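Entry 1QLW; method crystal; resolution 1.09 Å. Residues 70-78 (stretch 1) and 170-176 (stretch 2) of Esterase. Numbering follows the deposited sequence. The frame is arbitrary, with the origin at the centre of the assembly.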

# COMPACT_ATOMS: atom_id res chain seq x y z
N GLY A 70 0.64 -13.20 -1.39
CA GLY A 70 0.59 -14.18 -0.33
C GLY A 70 1.05 -13.64 1.02
O GLY A 70 0.81 -12.47 1.34
N CYS A 71 1.63 -14.51 1.85
CA CYS A 71 1.95 -14.12 3.21
C CYS A 71 3.04 -13.07 3.24
O CYS A 71 3.87 -12.96 2.35
CB CYS A 71 2.44 -15.25 4.11
SG CYS A 71 4.23 -15.50 4.15
N CYS A 72 3.05 -12.28 4.32
CA CYS A 72 4.25 -11.56 4.70
C CYS A 72 4.65 -10.48 3.70
O CYS A 72 5.78 -9.98 3.76
CB CYS A 72 5.42 -12.60 4.82
SG CYS A 72 5.03 -14.19 5.51
N LEU A 73 3.76 -10.13 2.79
CA LEU A 73 4.01 -9.31 1.63
C LEU A 73 2.76 -8.50 1.34
O LEU A 73 1.71 -8.72 1.94
CB LEU A 73 4.35 -10.20 0.42
CG LEU A 73 5.64 -11.01 0.50
CD1 LEU A 73 5.61 -12.14 -0.54
CD2 LEU A 73 6.84 -10.11 0.29
N THR A 74 2.88 -7.58 0.39
CA THR A 74 1.74 -6.78 -0.07
C THR A 74 1.69 -6.87 -1.58
O THR A 74 2.40 -7.66 -2.22
CB THR A 74 1.87 -5.31 0.37
OG1 THR A 74 2.92 -4.68 -0.36
CG2 THR A 74 2.07 -5.19 1.86
N GLY A 75 0.86 -6.05 -2.21
CA GLY A 75 0.80 -5.98 -3.67
C GLY A 75 2.09 -5.53 -4.30
O GLY A 75 2.29 -5.72 -5.51
N MET A 76 3.02 -4.96 -3.51
CA MET A 76 4.39 -4.74 -3.97
C MET A 76 4.99 -5.99 -4.58
O MET A 76 5.87 -5.86 -5.45
CB MET A 76 5.23 -4.27 -2.78
CG MET A 76 6.72 -4.14 -3.05
SD MET A 76 7.10 -2.81 -4.21
CE MET A 76 8.85 -3.08 -4.48
N THR A 77 4.58 -7.18 -4.19
CA THR A 77 5.05 -8.44 -4.74
C THR A 77 5.19 -8.34 -6.26
O THR A 77 6.16 -8.88 -6.81
CB THR A 77 4.03 -9.56 -4.44
OG1 THR A 77 4.02 -9.86 -3.04
CG2 THR A 77 4.35 -10.86 -5.18
N TRP A 78 4.20 -7.76 -6.91
CA TRP A 78 4.05 -7.77 -8.35
C TRP A 78 4.63 -6.57 -9.06
O TRP A 78 4.55 -6.49 -10.29
CB TRP A 78 2.56 -7.88 -8.70
CG TRP A 78 1.80 -8.89 -7.90
CD1 TRP A 78 0.96 -8.63 -6.85
CD2 TRP A 78 1.84 -10.31 -8.05
NE1 TRP A 78 0.46 -9.80 -6.34
CE2 TRP A 78 0.98 -10.85 -7.05
CE3 TRP A 78 2.49 -11.19 -8.91
CZ2 TRP A 78 0.77 -12.22 -6.93
CZ3 TRP A 78 2.28 -12.55 -8.78
CH2 TRP A 78 1.42 -13.05 -7.80
N GLN A 170 13.01 -5.49 2.63
CA GLN A 170 12.29 -4.24 2.77
C GLN A 170 10.80 -4.37 2.46
O GLN A 170 10.02 -3.60 3.02
CB GLN A 170 12.88 -3.15 1.87
CG GLN A 170 14.20 -2.59 2.33
CD GLN A 170 14.79 -1.63 1.31
OE1 GLN A 170 14.83 -1.97 0.12
NE2 GLN A 170 15.22 -0.45 1.72
N GLN A 171 10.41 -5.24 1.53
CA GLN A 171 9.01 -5.32 1.15
C GLN A 171 8.21 -6.28 2.01
O GLN A 171 6.98 -6.38 1.81
CB GLN A 171 8.82 -5.60 -0.33
CG GLN A 171 9.14 -7.01 -0.80
CD GLN A 171 8.73 -7.21 -2.24
OE1 GLN A 171 9.45 -6.75 -3.17
NE2 GLN A 171 7.61 -7.83 -2.47
N MET A 172 8.83 -6.98 2.94
CA MET A 172 8.13 -7.93 3.80
C MET A 172 7.57 -7.21 5.02
O MET A 172 8.18 -6.28 5.56
CB MET A 172 9.09 -9.06 4.22
CG MET A 172 9.50 -9.86 2.99
SD MET A 172 10.38 -11.40 3.38
CE MET A 172 9.03 -12.35 4.09
N VAL A 173 6.38 -7.64 5.43
CA VAL A 173 5.59 -6.98 6.46
C VAL A 173 4.97 -8.00 7.39
O VAL A 173 4.77 -9.16 7.02
CB VAL A 173 4.46 -6.13 5.81
CG1 VAL A 173 5.00 -5.04 4.89
CG2 VAL A 173 3.46 -6.99 5.05
N PRO A 174 4.55 -7.57 8.59
CA PRO A 174 3.78 -8.44 9.47
C PRO A 174 2.47 -8.88 8.84
O PRO A 174 1.84 -8.16 8.06
CB PRO A 174 3.53 -7.58 10.71
CG PRO A 174 4.68 -6.63 10.71
CD PRO A 174 4.92 -6.29 9.26
N ASP A 175 2.04 -10.05 9.27
CA ASP A 175 0.88 -10.74 8.71
C ASP A 175 -0.15 -10.97 9.79
O ASP A 175 0.16 -11.56 10.83
CB ASP A 175 1.37 -12.04 8.07
CG ASP A 175 0.38 -12.62 7.11
OD1 ASP A 175 -0.83 -12.57 7.40
OD2 ASP A 175 0.83 -13.15 6.06
N TRP A 176 -1.38 -10.49 9.54
CA TRP A 176 -2.49 -10.60 10.46
C TRP A 176 -3.43 -11.74 10.09
O TRP A 176 -4.52 -11.83 10.71
CB TRP A 176 -3.24 -9.26 10.46
CG TRP A 176 -2.51 -8.15 11.13
CD1 TRP A 176 -1.28 -7.63 10.85
CD2 TRP A 176 -3.02 -7.36 12.22
NE1 TRP A 176 -0.97 -6.61 11.71
CE2 TRP A 176 -2.02 -6.44 12.57
CE3 TRP A 176 -4.21 -7.38 12.94
CZ2 TRP A 176 -2.20 -5.50 13.60
CZ3 TRP A 176 -4.39 -6.46 13.97
CH2 TRP A 176 -3.38 -5.56 14.27
O HOH W 1 5.24 -4.14 1.12
O HOH W 2 5.55 -7.05 -0.62

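Which direct hydrogen bonds tie the two stretches together? There are two, and both involve the backbone of Cys 72. Val 173 N donates to Cys 72 O at 2.9 Å, while Cys 72 N donates to Asp 175 OD2 at 3.0 Å. The CA-to-CB bond of Asp 175 points toward the other stretch, so its short side chain delivers a carboxylate oxygen to the turn running from Gly 70 to Leu 73. Weaker CA-H...O contacts add to this, Met 172 CA lying 3.1 Å from Cys 72 O and Cys 72 CA 3.4 Å from Val 173 O.

How does water extend the link? Two waters each donate to Gln 171 O at 2.9 Å. Water 1 accepts from Thr 74 OG1 at 2.8 Å, and water 2 accepts from Thr 74 N at 2.9 Å, so one carbonyl reaches both the hydroxyl and the backbone of a single threonine.

What fills the buried apolar space? The CA-to-CB bond of Leu 73 points away from the other stretch, but the end of the side chain comes nearer, placing CD2 3.8 Å from Met 172 CG. The flexible Met 172 also brings CE to 3.7 Å from Cys 72 CB. Branched Val 173 sets CG2 3.9 Å from Thr 74 CG2, and Met 76 CG packs 3.7 Å from Gln 171 CB.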